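Long-range contacts in prolyl oligopeptidase (Novosphingobium capsulatum, PDB 1YR2), which probably hydrolyses oligopeptides on the carboxyl side of proline, and less readily of alanine, as a serine endopeptidase of the S9A family: residues A[38-43]-A[672-677]; A[342-347]-A[355-360]; A[644-649]-A[678-683]. All coordinates share one frame; numbering follows the deposited sequence.

Contact 1: A[38-43]-A[672-677]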
ATOM      1  N   PRO A  38     -18.044 -13.785  33.420  1.00 24.98           N
ATOM      2  CA  PRO A  38     -18.448 -15.239  33.582  1.00 24.58           C
ATOM      3  C   PRO A  38     -17.252 -16.100  33.309  1.00 24.08           C
ATOM      4  O   PRO A  38     -16.374 -15.625  32.616  1.00 23.72           O
ATOM      5  CB  PRO A  38     -19.485 -15.461  32.482  1.00 24.58           C
ATOM      6  CG  PRO A  38     -19.487 -14.216  31.645  1.00 25.01           C
ATOM      7  CD  PRO A  38     -18.406 -13.261  32.099  1.00 25.35           C
ATOM      8  N   PRO A  39     -17.173 -17.315  33.826  1.00 23.25           N
ATOM      9  CA  PRO A  39     -15.925 -18.080  33.691  1.00 22.41           C
ATOM     10  C   PRO A  39     -15.612 -18.474  32.226  1.00 20.79           C
ATOM     11  O   PRO A  39     -16.504 -18.741  31.399  1.00 19.35           O
ATOM     12  CB  PRO A  39     -16.136 -19.305  34.591  1.00 22.53           C
ATOM     13  CG  PRO A  39     -17.589 -19.286  35.000  1.00 23.83           C
ATOM     14  CD  PRO A  39     -18.242 -18.039  34.550  1.00 23.77           C
ATOM     15  N   TYR A  40     -14.323 -18.468  31.893  1.00 20.46           N
ATOM     16  CA  TYR A  40     -13.906 -18.819  30.554  1.00 19.07           C
ATOM     17  C   TYR A  40     -14.339 -20.241  30.181  1.00 18.91           C
ATOM     18  O   TYR A  40     -14.381 -21.103  31.061  1.00 18.45           O
ATOM     19  CB  TYR A  40     -12.397 -18.750  30.495  1.00 19.51           C
ATOM     20  CG  TYR A  40     -11.843 -17.359  30.592  1.00 16.99           C
ATOM     21  CD1 TYR A  40     -12.291 -16.368  29.734  1.00 19.00           C
ATOM     22  CD2 TYR A  40     -10.887 -17.026  31.541  1.00 18.16           C
ATOM     23  CE1 TYR A  40     -11.795 -15.088  29.782  1.00 17.25           C
ATOM     24  CE2 TYR A  40     -10.370 -15.731  31.583  1.00 16.76           C
ATOM     25  CZ  TYR A  40     -10.855 -14.769  30.692  1.00 18.31           C
ATOM     26  OH  TYR A  40     -10.364 -13.469  30.680  1.00 20.95           O
ATOM     27  N   PRO A  41     -14.558 -20.523  28.895  1.00 18.58           N
ATOM     28  CA  PRO A  41     -14.707 -21.912  28.453  1.00 18.11           C
ATOM     29  C   PRO A  41     -13.446 -22.695  28.769  1.00 18.34           C
ATOM     30  O   PRO A  41     -12.373 -22.089  28.902  1.00 16.79           O
ATOM     31  CB  PRO A  41     -14.914 -21.793  26.951  1.00 18.58           C
ATOM     32  CG  PRO A  41     -15.432 -20.368  26.767  1.00 19.74           C
ATOM     33  CD  PRO A  41     -14.606 -19.580  27.752  1.00 19.60           C
ATOM     34  N   ALA A  42     -13.584 -24.002  28.943  1.00 17.01           N
ATOM     35  CA  ALA A  42     -12.463 -24.826  29.320  1.00 17.03           C
ATOM     36  C   ALA A  42     -11.362 -24.830  28.233  1.00 16.63           C
ATOM     37  O   ALA A  42     -11.626 -24.811  27.045  1.00 16.79           O
ATOM     38  CB  ALA A  42     -12.946 -26.266  29.632  1.00 17.31           C
ATOM     39  N   SER A  43     -10.116 -24.850  28.664  1.00 15.72           N
ATOM     40  CA  SER A  43      -9.018 -25.160  27.752  1.00 16.02           C
ATOM     41  C   SER A  43      -8.231 -26.332  28.339  1.00 16.78           C
ATOM     42  O   SER A  43      -7.213 -26.113  28.944  1.00 15.10           O
ATOM     43  CB  SER A  43      -8.143 -23.913  27.570  1.00 15.26           C
ATOM     44  OG  SER A  43      -8.899 -22.909  26.865  1.00 15.38           O
ATOM     45  N   ALA A 672      -3.467 -20.020  26.945  1.00 12.79           N
ATOM     46  CA  ALA A 672      -2.465 -19.654  27.905  1.00 12.76           C
ATOM     47  C   ALA A 672      -2.877 -18.445  28.732  1.00 14.02           C
ATOM     48  O   ALA A 672      -2.782 -18.494  29.986  1.00 13.52           O
ATOM     49  CB  ALA A 672      -1.059 -19.399  27.230  1.00 13.32           C
ATOM     50  N   LEU A 673      -3.355 -17.381  28.065  1.00 12.34           N
ATOM     51  CA  LEU A 673      -3.820 -16.189  28.775  1.00 12.67           C
ATOM     52  C   LEU A 673      -5.002 -16.492  29.713  1.00 12.62           C
ATOM     53  O   LEU A 673      -5.037 -15.967  30.812  1.00 12.14           O
ATOM     54  CB  LEU A 673      -4.340 -15.123  27.782  1.00 13.82           C
ATOM     55  CG  LEU A 673      -3.358 -14.471  26.833  1.00 13.37           C
ATOM     56  CD1 LEU A 673      -4.071 -13.545  25.928  1.00 14.77           C
ATOM     57  CD2 LEU A 673      -2.274 -13.694  27.588  1.00 12.51           C
ATOM     58  N   GLN A 674      -5.984 -17.283  29.260  1.00 11.84           N
ATOM     59  CA  GLN A 674      -7.193 -17.556  30.053  1.00 12.25           C
ATOM     60  C   GLN A 674      -6.865 -18.469  31.250  1.00 13.52           C
ATOM     61  O   GLN A 674      -7.465 -18.360  32.295  1.00 12.79           O
ATOM     62  CB  GLN A 674      -8.306 -18.192  29.232  1.00 12.59           C
ATOM     63  CG  GLN A 674      -9.015 -17.218  28.303  1.00 11.50           C
ATOM     64  CD  GLN A 674     -10.062 -17.832  27.428  1.00 13.46           C
ATOM     65  OE1 GLN A 674     -10.307 -19.072  27.458  1.00 14.16           O
ATOM     66  NE2 GLN A 674     -10.685 -16.968  26.582  1.00  9.88           N
ATOM     67  N   THR A 675      -5.866 -19.328  31.083  1.00 14.32           N
ATOM     68  CA  THR A 675      -5.385 -20.191  32.153  1.00 14.93           C
ATOM     69  C   THR A 675      -4.489 -19.487  33.184  1.00 14.65           C
ATOM     70  O   THR A 675      -4.437 -19.908  34.336  1.00 14.01           O
ATOM     71  CB  THR A 675      -4.611 -21.315  31.541  1.00 15.52           C
ATOM     72  OG1 THR A 675      -5.487 -22.032  30.667  1.00 16.58           O
ATOM     73  CG2 THR A 675      -4.107 -22.352  32.628  1.00 17.67           C
ATOM     74  N   ALA A 676      -3.749 -18.466  32.769  1.00 15.35           N
ATOM     75  CA  ALA A 676      -2.832 -17.767  33.650  1.00 14.52           C
ATOM     76  C   ALA A 676      -3.545 -16.877  34.649  1.00 14.89           C
ATOM     77  O   ALA A 676      -4.651 -16.462  34.422  1.00 14.85           O
ATOM     78  CB  ALA A 676      -1.817 -16.928  32.853  1.00 14.25           C
ATOM     79  N   ALA A 677      -2.853 -16.581  35.751  1.00 14.59           N
ATOM     80  CA  ALA A 677      -3.313 -15.626  36.764  1.00 15.27           C
ATOM     81  C   ALA A 677      -2.850 -14.186  36.448  1.00 15.02           C
ATOM     82  O   ALA A 677      -1.825 -13.723  36.948  1.00 15.84           O
ATOM     83  CB  ALA A 677      -2.788 -16.081  38.129  1.00 16.20           C
TER
HETATM   84  O   HOH W   1      -9.931 -21.314  28.739  1.00 24.63           O
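Three hydrogen bonds grip the oxygen of one bridging water: it donates to Pro-41 O at 2.6 Å and to Gln-674 OE1 at 2.6 Å, and accepts from Ser-43 OG at 2.7 Å. No direct hydrogen bond joins the two segments, so this water carries their polar link. Gln-674 OE1 has a second partner in Gln-81 NE2, Ser-43 OG one in Trp-77 NE1, and Gln-674 NE2 reaches His-683 O; with both ends of the amide bonded, its rotation is fixed. In prolyl oligopeptidases the alpha/beta-hydrolase domain is assembled from both ends of the chain, and here the N-terminal segment 38-43 lies against the last turn of helix 664-675. The apolar half of the contact is the Tyr-40 ring, with Gln-674 crossing over one face. Gln-674 CG stands 3.5 Å from the ring centroid, 6° off the normal, a CH-pi contact. The anti chi2 (177°) carries CD on across the ring, to 3.5 Å from Tyr-40 CD1, and chi3 near zero (-1°) turns the amide plane almost parallel to it, so the two stack. At the tip of that ring, Tyr-40 OH is hydrogen-bonded to His-683 N.

Contact 2: A[342-347]-A[355-360]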
ATOM      1  N   LYS A 342      18.694   7.136  -9.271  1.00 10.82           N
ATOM      2  CA  LYS A 342      19.137   8.432  -9.754  1.00  9.69           C
ATOM      3  C   LYS A 342      18.436   8.735 -11.087  1.00  9.96           C
ATOM      4  O   LYS A 342      17.794   7.891 -11.684  1.00 10.40           O
ATOM      5  CB  LYS A 342      20.674   8.427  -9.905  1.00 10.20           C
ATOM      6  CG  LYS A 342      21.193   7.513 -10.956  1.00 12.00           C
ATOM      7  CD  LYS A 342      22.716   7.335 -10.906  1.00 14.50           C
ATOM      8  CE  LYS A 342      23.205   6.478 -12.073  1.00 17.50           C
ATOM      9  NZ  LYS A 342      24.636   6.174 -11.984  1.00 15.87           N
ATOM     10  N   ILE A 343      18.500   9.966 -11.528  1.00  9.05           N
ATOM     11  CA  ILE A 343      17.933  10.364 -12.805  1.00  8.88           C
ATOM     12  C   ILE A 343      19.035  10.622 -13.825  1.00 10.24           C
ATOM     13  O   ILE A 343      19.894  11.470 -13.610  1.00  9.93           O
ATOM     14  CB  ILE A 343      17.086  11.620 -12.615  1.00  9.25           C
ATOM     15  CG1 ILE A 343      15.972  11.316 -11.584  1.00  9.76           C
ATOM     16  CG2 ILE A 343      16.417  11.989 -13.953  1.00 11.04           C
ATOM     17  CD1 ILE A 343      15.148  12.489 -11.246  1.00 11.91           C
ATOM     18  N   VAL A 344      18.955   9.903 -14.925  1.00 10.31           N
ATOM     19  CA  VAL A 344      19.908   9.983 -16.024  1.00 10.80           C
ATOM     20  C   VAL A 344      19.231  10.530 -17.290  1.00 10.70           C
ATOM     21  O   VAL A 344      18.167  10.061 -17.721  1.00 11.78           O
ATOM     22  CB  VAL A 344      20.550   8.615 -16.317  1.00 11.51           C
ATOM     23  CG1 VAL A 344      21.508   8.698 -17.483  1.00 11.06           C
ATOM     24  CG2 VAL A 344      21.314   8.118 -15.117  1.00 11.99           C
ATOM     25  N   ARG A 345      19.895  11.508 -17.875  1.00 10.60           N
ATOM     26  CA  ARG A 345      19.502  12.071 -19.178  1.00 10.69           C
ATOM     27  C   ARG A 345      20.358  11.489 -20.259  1.00 11.46           C
ATOM     28  O   ARG A 345      21.575  11.529 -20.173  1.00  8.88           O
ATOM     29  CB  ARG A 345      19.647  13.554 -19.166  1.00  9.88           C
ATOM     30  CG  ARG A 345      19.142  14.243 -20.435  1.00 11.64           C
ATOM     31  CD  ARG A 345      19.332  15.740 -20.453  1.00 11.70           C
ATOM     32  NE  ARG A 345      20.768  16.028 -20.480  1.00 13.20           N
ATOM     33  CZ  ARG A 345      21.349  17.151 -20.142  1.00 15.36           C
ATOM     34  NH1 ARG A 345      20.676  18.236 -19.792  1.00 15.56           N
ATOM     35  NH2 ARG A 345      22.661  17.186 -20.197  1.00 13.76           N
ATOM     36  N   VAL A 346      19.748  10.885 -21.257  1.00 11.17           N
ATOM     37  CA  VAL A 346      20.514  10.383 -22.401  1.00 11.03           C
ATOM     38  C   VAL A 346      20.256  11.280 -23.608  1.00 12.37           C
ATOM     39  O   VAL A 346      19.112  11.484 -24.004  1.00 12.73           O
ATOM     40  CB  VAL A 346      20.064   8.990 -22.711  1.00 11.16           C
ATOM     41  CG1 VAL A 346      20.844   8.404 -23.875  1.00 13.57           C
ATOM     42  CG2 VAL A 346      20.244   8.167 -21.498  1.00 10.64           C
ATOM     43  N   ASP A 347      21.310  11.851 -24.164  1.00 11.23           N
ATOM     44  CA  ASP A 347      21.238  12.701 -25.362  1.00 12.06           C
ATOM     45  C   ASP A 347      21.620  11.884 -26.580  1.00 12.09           C
ATOM     46  O   ASP A 347      22.697  11.274 -26.625  1.00 10.88           O
ATOM     47  CB  ASP A 347      22.187  13.871 -25.192  1.00 12.08           C
ATOM     48  CG  ASP A 347      21.994  14.946 -26.244  1.00 15.05           C
ATOM     49  OD1 ASP A 347      22.147  14.640 -27.436  1.00 20.34           O
ATOM     50  OD2 ASP A 347      21.696  16.124 -25.966  1.00 19.93           O
ATOM     51  N   PHE A 355      25.457  10.011 -21.775  1.00 12.72           N
ATOM     52  CA  PHE A 355      24.720   9.794 -20.516  1.00 13.60           C
ATOM     53  C   PHE A 355      25.159  10.865 -19.546  1.00 13.27           C
ATOM     54  O   PHE A 355      26.361  11.118 -19.415  1.00 11.33           O
ATOM     55  CB  PHE A 355      25.020   8.407 -19.913  1.00 14.10           C
ATOM     56  CG  PHE A 355      24.486   7.264 -20.744  1.00 16.00           C
ATOM     57  CD1 PHE A 355      25.181   6.828 -21.844  1.00 17.93           C
ATOM     58  CD2 PHE A 355      23.261   6.686 -20.467  1.00 19.41           C
ATOM     59  CE1 PHE A 355      24.670   5.801 -22.625  1.00 21.23           C
ATOM     60  CE2 PHE A 355      22.765   5.630 -21.233  1.00 17.91           C
ATOM     61  CZ  PHE A 355      23.462   5.210 -22.312  1.00 19.34           C
ATOM     62  N   ASP A 356      24.202  11.530 -18.910  1.00 12.43           N
ATOM     63  CA  ASP A 356      24.504  12.542 -17.887  1.00 13.35           C
ATOM     64  C   ASP A 356      23.584  12.271 -16.687  1.00 12.55           C
ATOM     65  O   ASP A 356      22.388  12.220 -16.849  1.00 11.39           O
ATOM     66  CB  ASP A 356      24.272  13.979 -18.397  1.00 13.91           C
ATOM     67  CG  ASP A 356      25.263  14.408 -19.474  1.00 18.73           C
ATOM     68  OD1 ASP A 356      26.483  14.421 -19.207  1.00 22.62           O
ATOM     69  OD2 ASP A 356      24.910  14.780 -20.622  1.00 21.50           O
ATOM     70  N   THR A 357      24.147  12.100 -15.494  1.00 12.34           N
ATOM     71  CA  THR A 357      23.330  11.959 -14.302  1.00 13.63           C
ATOM     72  C   THR A 357      22.906  13.349 -13.899  1.00 13.32           C
ATOM     73  O   THR A 357      23.715  14.111 -13.525  1.00 14.79           O
ATOM     74  CB  THR A 357      24.145  11.302 -13.209  1.00 14.12           C
ATOM     75  OG1 THR A 357      24.427   9.960 -13.627  1.00 14.95           O
ATOM     76  CG2 THR A 357      23.355  11.199 -11.902  1.00 14.34           C
ATOM     77  N   VAL A 358      21.642  13.711 -14.083  1.00 12.08           N
ATOM     78  CA  VAL A 358      21.231  15.088 -13.818  1.00 12.14           C
ATOM     79  C   VAL A 358      20.745  15.279 -12.388  1.00 11.67           C
ATOM     80  O   VAL A 358      20.784  16.391 -11.837  1.00 12.86           O
ATOM     81  CB  VAL A 358      20.184  15.585 -14.840  1.00 12.70           C
ATOM     82  CG1 VAL A 358      20.835  15.823 -16.222  1.00 15.47           C
ATOM     83  CG2 VAL A 358      18.991  14.608 -14.964  1.00 12.05           C
ATOM     84  N   VAL A 359      20.302  14.192 -11.773  1.00 11.36           N
ATOM     85  CA  VAL A 359      19.967  14.194 -10.341  1.00 11.31           C
ATOM     86  C   VAL A 359      20.622  12.957  -9.765  1.00 11.41           C
ATOM     87  O   VAL A 359      20.180  11.831 -10.068  1.00 10.99           O
ATOM     88  CB  VAL A 359      18.443  14.132 -10.065  1.00 10.97           C
ATOM     89  CG1 VAL A 359      18.162  14.239  -8.557  1.00 10.68           C
ATOM     90  CG2 VAL A 359      17.717  15.257 -10.774  1.00 11.46           C
ATOM     91  N   PRO A 360      21.650  13.147  -8.942  1.00 11.69           N
ATOM     92  CA  PRO A 360      22.397  12.018  -8.423  1.00 12.83           C
ATOM     93  C   PRO A 360      21.613  11.323  -7.333  1.00 12.92           C
ATOM     94  O   PRO A 360      20.627  11.879  -6.834  1.00 12.85           O
ATOM     95  CB  PRO A 360      23.665  12.658  -7.875  1.00 14.11           C
ATOM     96  CG  PRO A 360      23.250  14.062  -7.492  1.00 15.99           C
ATOM     97  CD  PRO A 360      22.156  14.432  -8.415  1.00 13.10           C
TER
HETATM   98  O   HOH W   2      25.965   8.443 -12.215  1.00 30.93           O
HETATM   99  O   HOH W   3      22.512  13.821 -21.568  1.00 24.00           O
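The Arg-345 guanidinium has Val-358 CG1 over the centre of one face, 4.1 Å above its plane, while Asp-356 OD2 and a water lie in plane at its edge. The carboxylate stands nearly perpendicular to the guanidinium (89°), so a single oxygen makes the salt bridge, whose hydrogen bond from Arg-345 NH2 to Asp-356 OD2 (3.3 Å) is weak. The water reinforces it, accepting from Arg-345 NE and lying within hydrogen-bonding distance of Asp-356 OD2 and Arg-345 O, which compete for its protons; the bend at chi3 (66°) turns the guanidinium toward the Asp-356 carboxylate. On the other face of the sheet, the Phe-355 ring has Val-346 CG1 over one face, offset toward the rim, and Val-344 CG1 at its edge. The closest touch there is Val-346 CG2 to Phe-355 CD2, 3.5 Å. Backbone bonds set this register: Arg-345 and Asp-356 form a hydrogen-bonded pair, with Arg-345 N to Asp-356 O at 2.8 Å. Further along, Val-358 N (2.9 Å) and, weakly, Val-359 N (3.3 Å) both donate to Ile-343 O. Two residues thus face one, a classic beta bulge in the antiparallel hairpin of the last two strands in a four-stranded beta-propeller blade.

Contact 3: A[644-649]-A[678-683]. With GOL (glycerol), chain B.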
ATOM      1  N   GLY A 644       0.779 -13.633  37.964  1.00 17.49           N
ATOM      2  CA  GLY A 644       0.918 -12.711  39.062  1.00 18.25           C
ATOM      3  C   GLY A 644       0.902 -11.243  38.691  1.00 18.50           C
ATOM      4  O   GLY A 644       1.002 -10.411  39.557  1.00 19.09           O
ATOM      5  N   VAL A 645       0.760 -10.939  37.403  1.00 17.44           N
ATOM      6  CA  VAL A 645       0.877  -9.587  36.890  1.00 18.16           C
ATOM      7  C   VAL A 645      -0.445  -9.283  36.186  1.00 16.38           C
ATOM      8  O   VAL A 645      -0.893 -10.112  35.425  1.00 16.09           O
ATOM      9  CB  VAL A 645       2.080  -9.602  35.894  1.00 18.42           C
ATOM     10  CG1 VAL A 645       2.108  -8.432  35.026  1.00 21.43           C
ATOM     11  CG2 VAL A 645       3.414  -9.722  36.707  1.00 21.13           C
ATOM     12  N   ASP A 646      -1.051  -8.119  36.423  1.00 15.86           N
ATOM     13  CA  ASP A 646      -2.270  -7.729  35.712  1.00 15.28           C
ATOM     14  C   ASP A 646      -1.982  -7.356  34.232  1.00 14.13           C
ATOM     15  O   ASP A 646      -1.198  -6.445  33.930  1.00 13.69           O
ATOM     16  CB  ASP A 646      -2.990  -6.562  36.395  1.00 15.91           C
ATOM     17  CG  ASP A 646      -3.634  -6.952  37.751  1.00 19.05           C
ATOM     18  OD1 ASP A 646      -3.956  -8.131  38.025  1.00 20.64           O
ATOM     19  OD2 ASP A 646      -3.869  -6.098  38.603  1.00 24.77           O
ATOM     20  N   TYR A 647      -2.652  -8.060  33.331  1.00 12.88           N
ATOM     21  CA  TYR A 647      -2.500  -7.860  31.906  1.00 12.22           C
ATOM     22  C   TYR A 647      -3.572  -6.888  31.425  1.00 12.56           C
ATOM     23  O   TYR A 647      -4.634  -6.761  32.024  1.00 12.67           O
ATOM     24  CB  TYR A 647      -2.637  -9.207  31.150  1.00 12.35           C
ATOM     25  CG  TYR A 647      -1.296  -9.921  30.929  1.00 12.55           C
ATOM     26  CD1 TYR A 647      -0.365 -10.077  31.974  1.00 12.80           C
ATOM     27  CD2 TYR A 647      -0.945 -10.394  29.691  1.00 12.54           C
ATOM     28  CE1 TYR A 647       0.833 -10.714  31.771  1.00 12.66           C
ATOM     29  CE2 TYR A 647       0.296 -11.037  29.473  1.00 11.46           C
ATOM     30  CZ  TYR A 647       1.140 -11.220  30.515  1.00 11.95           C
ATOM     31  OH  TYR A 647       2.352 -11.800  30.269  1.00 12.41           O
ATOM     32  N   PRO A 648      -3.324  -6.263  30.290  1.00 12.60           N
ATOM     33  CA  PRO A 648      -4.361  -5.482  29.637  1.00 12.52           C
ATOM     34  C   PRO A 648      -5.547  -6.362  29.231  1.00 12.40           C
ATOM     35  O   PRO A 648      -5.484  -7.607  29.212  1.00 13.83           O
ATOM     36  CB  PRO A 648      -3.672  -4.945  28.383  1.00 12.49           C
ATOM     37  CG  PRO A 648      -2.317  -5.469  28.364  1.00 14.38           C
ATOM     38  CD  PRO A 648      -2.080  -6.344  29.499  1.00 11.05           C
ATOM     39  N   ALA A 649      -6.627  -5.702  28.890  1.00 11.28           N
ATOM     40  CA  ALA A 649      -7.715  -6.393  28.160  1.00 11.56           C
ATOM     41  C   ALA A 649      -7.144  -6.763  26.796  1.00 11.06           C
ATOM     42  O   ALA A 649      -6.460  -5.954  26.180  1.00 12.68           O
ATOM     43  CB  ALA A 649      -8.910  -5.493  28.009  1.00 11.32           C
ATOM     44  N   ILE A 678      -3.591 -13.510  35.574  1.00 14.81           N
ATOM     45  CA  ILE A 678      -3.148 -12.241  34.983  1.00 14.56           C
ATOM     46  C   ILE A 678      -4.229 -11.171  35.105  1.00 14.85           C
ATOM     47  O   ILE A 678      -4.381 -10.273  34.255  1.00 14.08           O
ATOM     48  CB  ILE A 678      -2.685 -12.426  33.517  1.00 14.60           C
ATOM     49  CG1 ILE A 678      -3.742 -13.142  32.666  1.00 15.11           C
ATOM     50  CG2 ILE A 678      -1.328 -13.161  33.515  1.00 15.72           C
ATOM     51  CD1 ILE A 678      -3.396 -13.167  31.210  1.00 16.02           C
ATOM     52  N   GLY A 679      -4.995 -11.287  36.178  1.00 14.04           N
ATOM     53  CA  GLY A 679      -5.925 -10.255  36.529  1.00 14.42           C
ATOM     54  C   GLY A 679      -7.283 -10.395  35.867  1.00 14.55           C
ATOM     55  O   GLY A 679      -7.565 -11.355  35.138  1.00 15.36           O
ATOM     56  N   PRO A 680      -8.135  -9.442  36.184  1.00 15.02           N
ATOM     57  CA  PRO A 680      -9.571  -9.548  35.895  1.00 15.24           C
ATOM     58  C   PRO A 680     -10.046  -9.051  34.526  1.00 15.20           C
ATOM     59  O   PRO A 680     -11.216  -9.266  34.222  1.00 14.76           O
ATOM     60  CB  PRO A 680     -10.184  -8.701  37.010  1.00 15.47           C
ATOM     61  CG  PRO A 680      -9.148  -7.570  37.176  1.00 15.63           C
ATOM     62  CD  PRO A 680      -7.826  -8.241  36.993  1.00 15.38           C
ATOM     63  N   LYS A 681      -9.184  -8.432  33.715  1.00 14.52           N
ATOM     64  CA  LYS A 681      -9.598  -7.889  32.422  1.00 14.76           C
ATOM     65  C   LYS A 681      -9.866  -9.044  31.445  1.00 14.26           C
ATOM     66  O   LYS A 681      -9.259 -10.105  31.551  1.00 14.53           O
ATOM     67  CB  LYS A 681      -8.556  -6.868  31.886  1.00 15.40           C
ATOM     68  CG  LYS A 681      -8.582  -5.529  32.715  1.00 17.87           C
ATOM     69  CD  LYS A 681      -7.576  -4.513  32.202  1.00 23.11           C
ATOM     70  CE  LYS A 681      -7.610  -3.149  32.932  1.00 25.72           C
ATOM     71  NZ  LYS A 681      -6.760  -2.223  32.058  1.00 29.55           N
ATOM     72  N   PRO A 682     -10.802  -8.871  30.527  1.00 13.54           N
ATOM     73  CA  PRO A 682     -11.156  -9.944  29.571  1.00 13.23           C
ATOM     74  C   PRO A 682      -9.979 -10.304  28.646  1.00 13.88           C
ATOM     75  O   PRO A 682      -9.369  -9.385  28.096  1.00 14.40           O
ATOM     76  CB  PRO A 682     -12.230  -9.311  28.705  1.00 12.63           C
ATOM     77  CG  PRO A 682     -12.625  -8.053  29.354  1.00 15.22           C
ATOM     78  CD  PRO A 682     -11.543  -7.626  30.277  1.00 14.05           C
ATOM     79  N   HIS A 683      -9.704 -11.595  28.470  1.00 12.67           N
ATOM     80  CA  HIS A 683      -8.684 -12.096  27.571  1.00 12.88           C
ATOM     81  C   HIS A 683      -9.398 -13.072  26.642  1.00 13.93           C
ATOM     82  O   HIS A 683      -9.685 -14.227  27.008  1.00 15.25           O
ATOM     83  CB  HIS A 683      -7.607 -12.752  28.421  1.00 12.73           C
ATOM     84  CG  HIS A 683      -6.969 -11.793  29.385  1.00 12.52           C
ATOM     85  ND1 HIS A 683      -6.654 -12.116  30.688  1.00 13.32           N
ATOM     86  CD2 HIS A 683      -6.668 -10.478  29.238  1.00 14.87           C
ATOM     87  CE1 HIS A 683      -6.127 -11.053  31.279  1.00 17.93           C
ATOM     88  NE2 HIS A 683      -6.124 -10.045  30.424  1.00 13.82           N
TER
HETATM   89  C1  GOL B 750      -2.100  -1.725  32.454  1.00 53.02           C
HETATM   90  O1  GOL B 750      -1.695  -1.271  33.727  1.00 59.18           O
HETATM   91  C2  GOL B 750      -2.998  -2.943  32.589  1.00 52.41           C
HETATM   92  O2  GOL B 750      -4.029  -2.775  31.636  1.00 49.66           O
HETATM   93  C3  GOL B 750      -3.634  -3.052  33.987  1.00 52.67           C
HETATM   94  O3  GOL B 750      -4.798  -3.857  33.945  1.00 49.17           O
HETATM   95  O   HOH W   4      -6.177  -8.234  33.819  1.00 25.48           O
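Lys-681 runs extended from CB to NZ across segment 644-649. Its CB lies 3.7 Å from Ala-649 N, its CG skirts Tyr-647 O, and its CD comes within 3.6 Å of Ala-649 N. The CE packs on O3 of a glycerol, probably a crystallisation additive, and the tip ends in a hydrogen bond from Lys-681 NZ to glycerol O2, 2.8 Å, beside a weak one to Ala-593 O. An alanine here removes the chain beyond CB, and with it the weak bond to Ala-593 O, and would probably loosen the packing beside Tyr-647 O and Ala-649 N. The two segments lead into strands 649-654 and 683-687, parallel neighbours in the central sheet of the alpha/beta-hydrolase fold. Ahead of the strands, Tyr-647 N donates to Ile-678 O at 3.0 Å, almost straight (174°) but from above the carbonyl plane. A water donates to both Tyr-647 O and Ile-678 O and accepts from Lys-681 N, tying the loops together. Ile-678 crosses the Tyr-647 ring obliquely, CD1 over one face and CG2 3.6 Å from Tyr-647 CD1; Asn-586 OD1 holds Tyr-647 OH. His-683 NE2 makes a weak, bent hydrogen bond to Pro-648 O (2.8 Å, 126°).

Contacts 1 and 3 form one continuous patch of the hydrolase domain, their centres about 11 Å apart. Besides the bond of the Gln-674 amide to the second loop, Ala-677 O to Gly-644 N (2.8 Å) is a probable hydrogen bond, so the end of helix 664-675 and the loop after it are joined to both loops of contact 3. Contact 2 stands apart in the propeller, on the opposite side of the chain's centre, its centre about 64 Å from that of contact 1 and about 60 Å from that of contact 3. Contact 3 sits at the start of its two strands; in this fold the catalytic aspartate and histidine follow the corresponding strands, which would place the active site at their far ends, away from the glycerol.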